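Local atomic coordinates of penaeus monodon metallodensovirus major capsid protein (Penaeus monodon metallodensovirus, PDB entry 6WH7), a protein that assembles in sixty copies, each built on a beta jelly roll, into the icosahedral shell that probably encloses the genome of a shrimp densovirus. Residues Leu66-Asn71 against Cys92-Gly97; Ile81-Asn86 against Arg184-Val189; Val124-Ser129 against Phe291-Glu296. All blocks are in the same frame, centred on the assembly; numbering follows the deposited sequence.

Contact 1: residues Leu66-Asn71 against Cys92-Gly97; sequences LRNFVN and CEYNTG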
loop_
_atom_site.group_PDB
_atom_site.type_symbol
_atom_site.label_atom_id
_atom_site.label_comp_id
_atom_site.label_asym_id
_atom_site.label_seq_id
_atom_site.Cartn_x
_atom_site.Cartn_y
_atom_site.Cartn_z
ATOM N N LEU A 66 80.021 -31.252 -37.372
ATOM C CA LEU A 66 81.295 -30.911 -37.979
ATOM C C LEU A 66 81.114 -29.704 -38.879
ATOM O O LEU A 66 80.103 -29.584 -39.572
ATOM C CB LEU A 66 81.857 -32.072 -38.780
ATOM C CG LEU A 66 82.307 -33.302 -38.007
ATOM C CD1 LEU A 66 82.645 -34.404 -38.968
ATOM C CD2 LEU A 66 83.505 -32.952 -37.176
ATOM N N ARG A 67 82.095 -28.814 -38.867
ATOM C CA ARG A 67 82.041 -27.584 -39.636
ATOM C C ARG A 67 83.256 -27.484 -40.537
ATOM O O ARG A 67 84.354 -27.912 -40.176
ATOM C CB ARG A 67 81.947 -26.370 -38.727
ATOM C CG ARG A 67 81.902 -25.058 -39.446
ATOM C CD ARG A 67 81.639 -23.935 -38.486
ATOM N NE ARG A 67 82.641 -23.854 -37.437
ATOM C CZ ARG A 67 82.423 -24.221 -36.183
ATOM N NH1 ARG A 67 81.236 -24.680 -35.831
ATOM N NH2 ARG A 67 83.384 -24.121 -35.284
ATOM N N ASN A 68 83.043 -26.918 -41.715
ATOM C CA ASN A 68 83.993 -26.990 -42.804
ATOM C C ASN A 68 83.797 -25.780 -43.700
ATOM O O ASN A 68 82.679 -25.289 -43.855
ATOM C CB ASN A 68 83.769 -28.294 -43.570
ATOM C CG ASN A 68 84.768 -28.513 -44.636
ATOM O OD1 ASN A 68 85.914 -28.102 -44.517
ATOM N ND2 ASN A 68 84.342 -29.141 -45.715
ATOM N N PHE A 69 84.882 -25.299 -44.293
ATOM C CA PHE A 69 84.788 -24.332 -45.376
ATOM C C PHE A 69 84.895 -25.057 -46.704
ATOM O O PHE A 69 85.704 -25.971 -46.863
ATOM C CB PHE A 69 85.875 -23.262 -45.303
ATOM C CG PHE A 69 85.738 -22.329 -44.151
ATOM C CD1 PHE A 69 84.829 -21.298 -44.190
ATOM C CD2 PHE A 69 86.549 -22.451 -43.049
ATOM C CE1 PHE A 69 84.713 -20.432 -43.146
ATOM C CE2 PHE A 69 86.437 -21.583 -42.004
ATOM C CZ PHE A 69 85.519 -20.573 -42.053
ATOM N N VAL A 70 84.078 -24.639 -47.660
ATOM C CA VAL A 70 84.042 -25.243 -48.981
ATOM C C VAL A 70 84.401 -24.177 -50.000
ATOM O O VAL A 70 83.856 -23.072 -49.963
ATOM C CB VAL A 70 82.663 -25.846 -49.288
ATOM C CG1 VAL A 70 82.645 -26.421 -50.678
ATOM C CG2 VAL A 70 82.311 -26.896 -48.270
ATOM N N ASN A 71 85.321 -24.507 -50.898
ATOM C CA ASN A 71 85.685 -23.656 -52.024
ATOM C C ASN A 71 85.366 -24.404 -53.305
ATOM O O ASN A 71 86.016 -25.402 -53.623
ATOM C CB ASN A 71 87.160 -23.278 -51.973
ATOM C CG ASN A 71 87.443 -22.197 -50.974
ATOM O OD1 ASN A 71 86.625 -21.316 -50.756
ATOM N ND2 ASN A 71 88.586 -22.282 -50.324
ATOM N N CYS A 92 79.674 -38.031 -40.187
ATOM C CA CYS A 92 80.362 -38.469 -38.984
ATOM C C CYS A 92 81.857 -38.647 -39.172
ATOM O O CYS A 92 82.536 -39.100 -38.251
ATOM C CB CYS A 92 79.721 -39.752 -38.455
ATOM S SG CYS A 92 79.372 -40.970 -39.688
ATOM N N GLU A 93 82.382 -38.303 -40.335
ATOM C CA GLU A 93 83.792 -38.464 -40.632
ATOM C C GLU A 93 84.262 -37.230 -41.374
ATOM O O GLU A 93 83.612 -36.795 -42.328
ATOM C CB GLU A 93 84.004 -39.734 -41.448
ATOM C CG GLU A 93 85.387 -39.990 -41.898
ATOM C CD GLU A 93 85.528 -41.383 -42.436
ATOM O OE1 GLU A 93 84.539 -42.134 -42.350
ATOM O OE2 GLU A 93 86.607 -41.727 -42.957
ATOM N N TYR A 94 85.372 -36.653 -40.936
ATOM C CA TYR A 94 85.755 -35.319 -41.378
ATOM C C TYR A 94 86.834 -35.483 -42.434
ATOM O O TYR A 94 88.011 -35.632 -42.115
ATOM C CB TYR A 94 86.245 -34.514 -40.180
ATOM C CG TYR A 94 86.512 -33.052 -40.418
ATOM C CD1 TYR A 94 85.467 -32.155 -40.522
ATOM C CD2 TYR A 94 87.803 -32.559 -40.476
ATOM C CE1 TYR A 94 85.692 -30.825 -40.713
ATOM C CE2 TYR A 94 88.037 -31.222 -40.667
ATOM C CZ TYR A 94 86.975 -30.360 -40.785
ATOM O OH TYR A 94 87.188 -29.022 -40.978
ATOM N N ASN A 95 86.445 -35.367 -43.693
ATOM C CA ASN A 95 87.360 -35.553 -44.810
ATOM C C ASN A 95 87.535 -34.189 -45.451
ATOM O O ASN A 95 86.698 -33.751 -46.239
ATOM C CB ASN A 95 86.807 -36.566 -45.802
ATOM C CG ASN A 95 86.731 -37.959 -45.235
ATOM O OD1 ASN A 95 85.678 -38.586 -45.248
ATOM N ND2 ASN A 95 87.857 -38.471 -44.775
ATOM N N THR A 96 88.649 -33.546 -45.142
ATOM C CA THR A 96 88.905 -32.195 -45.600
ATOM C C THR A 96 90.405 -32.007 -45.648
ATOM O O THR A 96 91.112 -32.507 -44.773
ATOM C CB THR A 96 88.268 -31.160 -44.670
ATOM O OG1 THR A 96 86.865 -31.403 -44.567
ATOM C CG2 THR A 96 88.478 -29.767 -45.213
ATOM N N GLY A 97 90.880 -31.288 -46.656
ATOM C CA GLY A 97 92.272 -30.876 -46.659
ATOM C C GLY A 97 93.205 -32.042 -46.441
ATOM O O GLY A 97 93.148 -33.057 -47.142
#
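Tyr94 lies against Leu66 and Arg67, fastening a loop to the strand 59-75 of the capsid jelly roll, which pairs with the strand 287-302 in one sheet of the sandwich. The tyrosine hydroxyl donates to the carbonyl oxygen of Arg67, with Tyr94 OH 3.1 Å from Arg67 O; the donor stands in the carbonyl plane, at a C=O...donor angle of 148°. Arg67 O also lies near the plane of the ring, at its edge. Farther down the same ring, Leu66 offers a methyl, CD1, to the edge, and this methyl packs 3.8 Å from Tyr94 CB. Asn68 and Thr96 reach toward each other tip to tip. With CG anti to the backbone N (chi1 -175°), Asn68 brings its carboxamide to the threonine.

Backbone pairing positions this first shell. Leu66 and Asn68 bond to Thr295 and Leu293 of the strand 287-302, while the alternate carbonyl, that of Arg67, serves the tyrosine. On the loop side, Tyr94 is tied through its backbone to Val105, and Tyr99 meets its ring edge-to-face. Two neighbouring subunits also reach Tyr94, through Thr203 of one and Val308 of another. Thr96 OG1 sits 3.9 Å above the plane of the Tyr94 ring, over its centre, and lies 3.4 Å from Asn68 OD1, at best a weak and unsettled hydrogen bond.

Contact 2: residues Ile81-Asn86 against Arg184-Val189; sequences IVIPWN and RELDYV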
loop_
_atom_site.group_PDB
_atom_site.type_symbol
_atom_site.label_atom_id
_atom_site.label_comp_id
_atom_site.label_asym_id
_atom_site.label_seq_id
_atom_site.Cartn_x
_atom_site.Cartn_y
_atom_site.Cartn_z
ATOM N N ILE A 81 78.301 -29.664 -58.786
ATOM C CA ILE A 81 78.861 -30.268 -57.583
ATOM C C ILE A 81 77.837 -31.222 -57.001
ATOM O O ILE A 81 76.672 -30.864 -56.822
ATOM C CB ILE A 81 79.256 -29.201 -56.552
ATOM C CG1 ILE A 81 80.393 -28.343 -57.072
ATOM C CG2 ILE A 81 79.671 -29.852 -55.257
ATOM C CD1 ILE A 81 81.640 -29.113 -57.279
ATOM N N VAL A 82 78.270 -32.434 -56.702
ATOM C CA VAL A 82 77.409 -33.465 -56.146
ATOM C C VAL A 82 77.596 -33.456 -54.641
ATOM O O VAL A 82 78.700 -33.707 -54.149
ATOM C CB VAL A 82 77.742 -34.839 -56.739
ATOM C CG1 VAL A 82 76.850 -35.897 -56.154
ATOM C CG2 VAL A 82 77.621 -34.790 -58.238
ATOM N N ILE A 83 76.537 -33.149 -53.905
ATOM C CA ILE A 83 76.640 -33.110 -52.453
ATOM C C ILE A 83 76.490 -34.541 -51.961
ATOM O O ILE A 83 75.388 -35.098 -52.028
ATOM C CB ILE A 83 75.572 -32.201 -51.829
ATOM C CG1 ILE A 83 75.524 -30.855 -52.545
ATOM C CG2 ILE A 83 75.855 -31.987 -50.368
ATOM C CD1 ILE A 83 76.804 -30.149 -52.571
ATOM N N PRO A 84 77.535 -35.168 -51.451
ATOM C CA PRO A 84 77.433 -36.557 -50.990
ATOM C C PRO A 84 76.728 -36.638 -49.643
ATOM O O PRO A 84 77.213 -37.267 -48.705
ATOM C CB PRO A 84 78.895 -36.988 -50.896
ATOM C CG PRO A 84 79.597 -35.755 -50.558
ATOM C CD PRO A 84 78.880 -34.627 -51.221
ATOM N N TRP A 85 75.573 -36.001 -49.549
ATOM C CA TRP A 85 74.897 -35.845 -48.277
ATOM C C TRP A 85 74.083 -37.070 -47.929
ATOM O O TRP A 85 73.463 -37.106 -46.867
ATOM C CB TRP A 85 73.995 -34.618 -48.326
ATOM C CG TRP A 85 72.694 -34.874 -48.993
ATOM C CD1 TRP A 85 72.483 -35.170 -50.298
ATOM C CD2 TRP A 85 71.403 -34.753 -48.397
ATOM N NE1 TRP A 85 71.142 -35.321 -50.538
ATOM C CE2 TRP A 85 70.459 -35.053 -49.382
ATOM C CE3 TRP A 85 70.956 -34.442 -47.110
ATOM C CZ2 TRP A 85 69.099 -35.048 -49.127
ATOM C CZ3 TRP A 85 69.613 -34.435 -46.862
ATOM C CH2 TRP A 85 68.695 -34.738 -47.863
ATOM N N ASN A 86 74.039 -38.055 -48.816
ATOM C CA ASN A 86 73.407 -39.325 -48.528
ATOM C C ASN A 86 74.388 -40.374 -48.042
ATOM O O ASN A 86 73.992 -41.517 -47.825
ATOM C CB ASN A 86 72.626 -39.831 -49.742
ATOM C CG ASN A 86 73.470 -39.969 -50.970
ATOM O OD1 ASN A 86 74.542 -39.386 -51.070
ATOM N ND2 ASN A 86 72.995 -40.756 -51.919
ATOM N N ARG A 184 84.182 -33.955 -47.711
ATOM C CA ARG A 184 83.452 -32.853 -47.092
ATOM C C ARG A 184 83.668 -31.525 -47.799
ATOM O O ARG A 184 82.726 -30.738 -47.913
ATOM C CB ARG A 184 83.793 -32.720 -45.617
ATOM C CG ARG A 184 83.114 -33.737 -44.755
ATOM C CD ARG A 184 83.425 -33.450 -43.323
ATOM N NE ARG A 184 82.919 -32.141 -42.938
ATOM C CZ ARG A 184 81.692 -31.919 -42.498
ATOM N NH1 ARG A 184 80.843 -32.921 -42.372
ATOM N NH2 ARG A 184 81.319 -30.695 -42.176
ATOM N N GLU A 185 84.872 -31.224 -48.267
ATOM C CA GLU A 185 84.982 -30.074 -49.152
ATOM C C GLU A 185 84.430 -30.499 -50.495
ATOM O O GLU A 185 84.897 -31.479 -51.081
ATOM C CB GLU A 185 86.417 -29.560 -49.265
ATOM C CG GLU A 185 87.408 -30.375 -50.071
ATOM C CD GLU A 185 87.937 -31.542 -49.307
ATOM O OE1 GLU A 185 87.388 -31.828 -48.230
ATOM O OE2 GLU A 185 88.925 -32.153 -49.757
ATOM N N LEU A 186 83.421 -29.796 -50.984
ATOM C CA LEU A 186 82.545 -30.430 -51.956
ATOM C C LEU A 186 83.186 -30.184 -53.307
ATOM O O LEU A 186 82.983 -29.155 -53.947
ATOM C CB LEU A 186 81.156 -29.822 -51.852
ATOM C CG LEU A 186 80.535 -29.933 -50.462
ATOM C CD1 LEU A 186 79.334 -29.038 -50.336
ATOM C CD2 LEU A 186 80.141 -31.354 -50.175
ATOM N N ASP A 187 83.981 -31.156 -53.735
ATOM C CA ASP A 187 84.665 -31.122 -55.012
ATOM C C ASP A 187 84.140 -32.124 -56.022
ATOM O O ASP A 187 84.694 -32.207 -57.119
ATOM C CB ASP A 187 86.165 -31.320 -54.812
ATOM C CG ASP A 187 86.480 -32.581 -54.072
ATOM O OD1 ASP A 187 85.546 -33.203 -53.532
ATOM O OD2 ASP A 187 87.666 -32.962 -54.037
ATOM N N TYR A 188 83.126 -32.913 -55.689
ATOM C CA TYR A 188 82.724 -33.970 -56.603
ATOM C C TYR A 188 81.929 -33.332 -57.725
ATOM O O TYR A 188 80.821 -32.841 -57.507
ATOM C CB TYR A 188 81.893 -35.034 -55.895
ATOM C CG TYR A 188 82.595 -35.762 -54.782
ATOM C CD1 TYR A 188 83.963 -35.930 -54.792
ATOM C CD2 TYR A 188 81.876 -36.348 -53.762
ATOM C CE1 TYR A 188 84.597 -36.608 -53.787
ATOM C CE2 TYR A 188 82.503 -37.034 -52.756
ATOM C CZ TYR A 188 83.861 -37.163 -52.775
ATOM O OH TYR A 188 84.491 -37.852 -51.776
ATOM N N VAL A 189 82.468 -33.380 -58.935
ATOM C CA VAL A 189 81.882 -32.704 -60.081
ATOM C C VAL A 189 81.342 -33.757 -61.028
ATOM O O VAL A 189 82.024 -34.738 -61.340
ATOM C CB VAL A 189 82.891 -31.781 -60.788
ATOM C CG1 VAL A 189 83.260 -30.638 -59.906
ATOM C CG2 VAL A 189 84.130 -32.525 -61.121
#
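Leu186 reaches over Ile81, Ile83 and Pro84. Its CB packs 3.7 Å from Ile81 CG2, the two side chains crossing at about a right angle. CG stands beside the backbone N, anti to the carbonyl carbon (chi1 -57°), and from there the two methyls part to different residues. CD1 lies 3.6 Å from Ile83 CD1, and CD2 comes 3.7 Å from Pro84 CD, so one leucine touches both Ile83 and the proline after it. Ile81 CD1 lies beside Leu186 O and comes within 3.4 Å of Val189 CG1.

Here the loop is entering the second sheet of the jelly-roll sandwich. The strand 189-191 takes an outer place beside the strand 79-83, and Ile81 and Val189 make an antiparallel, non-hydrogen-bonded pair with their side chains on the same face. Next to this pair, Val82 N donates to Tyr188 O over 2.7 Å, a nearly straight bond with an N-H...O angle of 166° and the donor nearly along the C=O axis. The same oxygen receives a CA-H...O contact from Ile81 CA.

Tyr188 leaves the backbone on a different course from Leu186. Its side chain crosses that of Pro84 at about a right angle, with Tyr188 CE2 3.9 Å from Pro84 CG, while Trp178 stacks on the ring and Pro179 O accepts from the hydroxyl. Pro84 is the centre of an inverse gamma turn, in which Trp85 N makes a weak hydrogen bond to Ile83 O. Ile344 of the strand 340-345 packs on both Val82 and Pro84.

Contact 3: residues Val124-Ser129 against Phe291-Glu296; sequences VGYTLS and FTLETE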
loop_
_atom_site.group_PDB
_atom_site.type_symbol
_atom_site.label_atom_id
_atom_site.label_comp_id
_atom_site.label_asym_id
_atom_site.label_seq_id
_atom_site.Cartn_x
_atom_site.Cartn_y
_atom_site.Cartn_z
ATOM N N VAL A 124 69.668 -36.692 -39.934
ATOM C CA VAL A 124 70.926 -36.297 -40.550
ATOM C C VAL A 124 70.653 -35.020 -41.329
ATOM O O VAL A 124 69.552 -34.814 -41.838
ATOM C CB VAL A 124 71.481 -37.422 -41.453
ATOM C CG1 VAL A 124 70.833 -37.421 -42.824
ATOM C CG2 VAL A 124 72.945 -37.371 -41.518
ATOM N N GLY A 125 71.635 -34.140 -41.391
ATOM C CA GLY A 125 71.410 -32.869 -42.043
ATOM C C GLY A 125 72.688 -32.073 -42.165
ATOM O O GLY A 125 73.686 -32.350 -41.498
ATOM N N TYR A 126 72.637 -31.072 -43.038
ATOM C CA TYR A 126 73.768 -30.186 -43.241
ATOM C C TYR A 126 73.261 -28.783 -43.529
ATOM O O TYR A 126 72.114 -28.582 -43.919
ATOM C CB TYR A 126 74.674 -30.671 -44.371
ATOM C CG TYR A 126 74.088 -30.569 -45.751
ATOM C CD1 TYR A 126 74.362 -29.483 -46.558
ATOM C CD2 TYR A 126 73.255 -31.550 -46.246
ATOM C CE1 TYR A 126 73.835 -29.386 -47.810
ATOM C CE2 TYR A 126 72.723 -31.453 -47.500
ATOM C CZ TYR A 126 73.018 -30.371 -48.277
ATOM O OH TYR A 126 72.486 -30.274 -49.533
ATOM N N THR A 127 74.137 -27.810 -43.317
ATOM C CA THR A 127 73.810 -26.409 -43.521
ATOM C C THR A 127 74.870 -25.768 -44.395
ATOM O O THR A 127 76.062 -25.891 -44.118
ATOM C CB THR A 127 73.715 -25.655 -42.196
ATOM O OG1 THR A 127 72.684 -26.231 -41.389
ATOM C CG2 THR A 127 73.380 -24.213 -42.445
ATOM N N LEU A 128 74.431 -25.104 -45.453
ATOM C CA LEU A 128 75.281 -24.260 -46.277
ATOM C C LEU A 128 75.087 -22.821 -45.848
ATOM O O LEU A 128 73.955 -22.343 -45.775
ATOM C CB LEU A 128 74.944 -24.428 -47.753
ATOM C CG LEU A 128 75.815 -25.387 -48.542
ATOM C CD1 LEU A 128 75.876 -26.717 -47.890
ATOM C CD2 LEU A 128 75.232 -25.524 -49.923
ATOM N N SER A 129 76.181 -22.137 -45.560
ATOM C CA SER A 129 76.092 -20.850 -44.903
ATOM C C SER A 129 77.160 -19.911 -45.427
ATOM O O SER A 129 78.251 -20.337 -45.798
ATOM C CB SER A 129 76.240 -21.007 -43.397
ATOM O OG SER A 129 76.226 -19.748 -42.777
ATOM N N PHE A 291 81.598 -21.146 -49.071
ATOM C CA PHE A 291 80.566 -21.121 -48.051
ATOM C C PHE A 291 81.034 -21.992 -46.900
ATOM O O PHE A 291 82.096 -22.612 -46.957
ATOM C CB PHE A 291 79.219 -21.571 -48.616
ATOM C CG PHE A 291 79.276 -22.868 -49.345
ATOM C CD1 PHE A 291 79.104 -24.062 -48.686
ATOM C CD2 PHE A 291 79.520 -22.889 -50.696
ATOM C CE1 PHE A 291 79.168 -25.238 -49.361
ATOM C CE2 PHE A 291 79.582 -24.060 -51.368
ATOM C CZ PHE A 291 79.402 -25.236 -50.705
ATOM N N THR A 292 80.234 -22.027 -45.849
ATOM C CA THR A 292 80.521 -22.832 -44.678
ATOM C C THR A 292 79.625 -24.057 -44.700
ATOM O O THR A 292 78.415 -23.942 -44.903
ATOM C CB THR A 292 80.294 -22.027 -43.402
ATOM O OG1 THR A 292 81.115 -20.859 -43.433
ATOM C CG2 THR A 292 80.661 -22.839 -42.195
ATOM N N LEU A 293 80.220 -25.223 -44.516
ATOM C CA LEU A 293 79.482 -26.474 -44.445
ATOM C C LEU A 293 79.445 -26.919 -42.994
ATOM O O LEU A 293 80.476 -27.280 -42.426
ATOM C CB LEU A 293 80.117 -27.539 -45.329
ATOM C CG LEU A 293 79.454 -28.905 -45.236
ATOM C CD1 LEU A 293 78.034 -28.817 -45.713
ATOM C CD2 LEU A 293 80.220 -29.916 -46.035
ATOM N N GLU A 294 78.264 -26.883 -42.397
ATOM C CA GLU A 294 78.019 -27.466 -41.088
ATOM C C GLU A 294 77.111 -28.668 -41.255
ATOM O O GLU A 294 75.955 -28.522 -41.655
ATOM C CB GLU A 294 77.385 -26.458 -40.135
ATOM C CG GLU A 294 78.317 -25.408 -39.618
ATOM C CD GLU A 294 77.617 -24.434 -38.708
ATOM O OE1 GLU A 294 76.371 -24.408 -38.714
ATOM O OE2 GLU A 294 78.304 -23.715 -37.960
ATOM N N THR A 295 77.627 -29.847 -40.948
ATOM C CA THR A 295 76.845 -31.067 -40.989
ATOM C C THR A 295 76.543 -31.529 -39.575
ATOM O O THR A 295 77.315 -31.290 -38.649
ATOM C CB THR A 295 77.572 -32.176 -41.749
ATOM O OG1 THR A 295 78.806 -32.478 -41.092
ATOM C CG2 THR A 295 77.868 -31.734 -43.150
ATOM N N GLU A 296 75.395 -32.168 -39.411
ATOM C CA GLU A 296 75.042 -32.781 -38.145
ATOM C C GLU A 296 74.357 -34.107 -38.407
ATOM O O GLU A 296 73.443 -34.183 -39.228
ATOM C CB GLU A 296 74.129 -31.878 -37.324
ATOM C CG GLU A 296 73.758 -32.458 -35.988
ATOM C CD GLU A 296 72.861 -31.543 -35.194
ATOM O OE1 GLU A 296 72.505 -30.464 -35.711
ATOM O OE2 GLU A 296 72.507 -31.901 -34.052
#
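Phe291, which packs on Leu128 of the neighbouring strand, has its CG between the backbone N and the carbonyl carbon (chi1 51°). Leu128 CD2 lies over one face of the phenylalanine ring, and Leu128 CG comes 3.5 Å from Phe291 CE1. Leu293 has its CG anti to the backbone N (chi1 176°); its CD1 is 3.7 Å from Leu128 CD1 and 3.8 Å from Tyr126 CD1. Beyond the tyrosine, Thr295 CG2 packs 3.6 Å from Tyr126 CB.

Beneath these side chains runs a continuous antiparallel ladder, the two strand axes at 165°. Gly125 with Glu296, Thr127 with Glu294 and Ser129 with Thr292 are hydrogen-bonded pairs, each closed by two N-H...O bonds; Tyr126 with Thr295 and Leu128 with Leu293 are the non-hydrogen-bonded pairs between them. Side chains therefore alternate. Tyr126, Leu128, Leu293 and Thr295 share one face, and Thr127, Ser129, Thr292, Glu294 and Glu296 the other, where Thr292 OG1 bonds to Tyr210 OH of a neighbouring subunit and Trp47 of another subunit packs on Ser129.

These are two central strands of one jelly-roll sheet: 118-135 pairs onward with 218-222, and 287-302 with 59-75. On the Tyr126 face, Phe90 and Tyr91 of the helix 88-92 pack on Thr295, and across the sandwich His159 of the strand 157-162 touches Tyr126 and Leu128, while His271 of the strand 270-274 is hydrogen-bonded through ND1 to Tyr126 OH.

In the fold
The three contacts lie close together in one jelly roll, their centres 10 to 12 Å apart. Contact 3 and the 66-71 side of contact 1 lie in one sheet, where strands 59-75 and 287-302 are neighbours; contact 2 belongs to the other sheet, at strands 79-83 and 189-191. Along the chain contact 1 closes before contact 3 opens, whereas contact 2 alternates with both. Arg184 joins all three: its backbone N probably bonds to Asn95 O of contact 1 and its NH1 lies against Thr295 OG1 of contact 3. Neighbouring subunits touch contacts 1 and 3 but not the segments of contact 2, consistent with strands 59-75 and 287-302 lying at subunit interfaces.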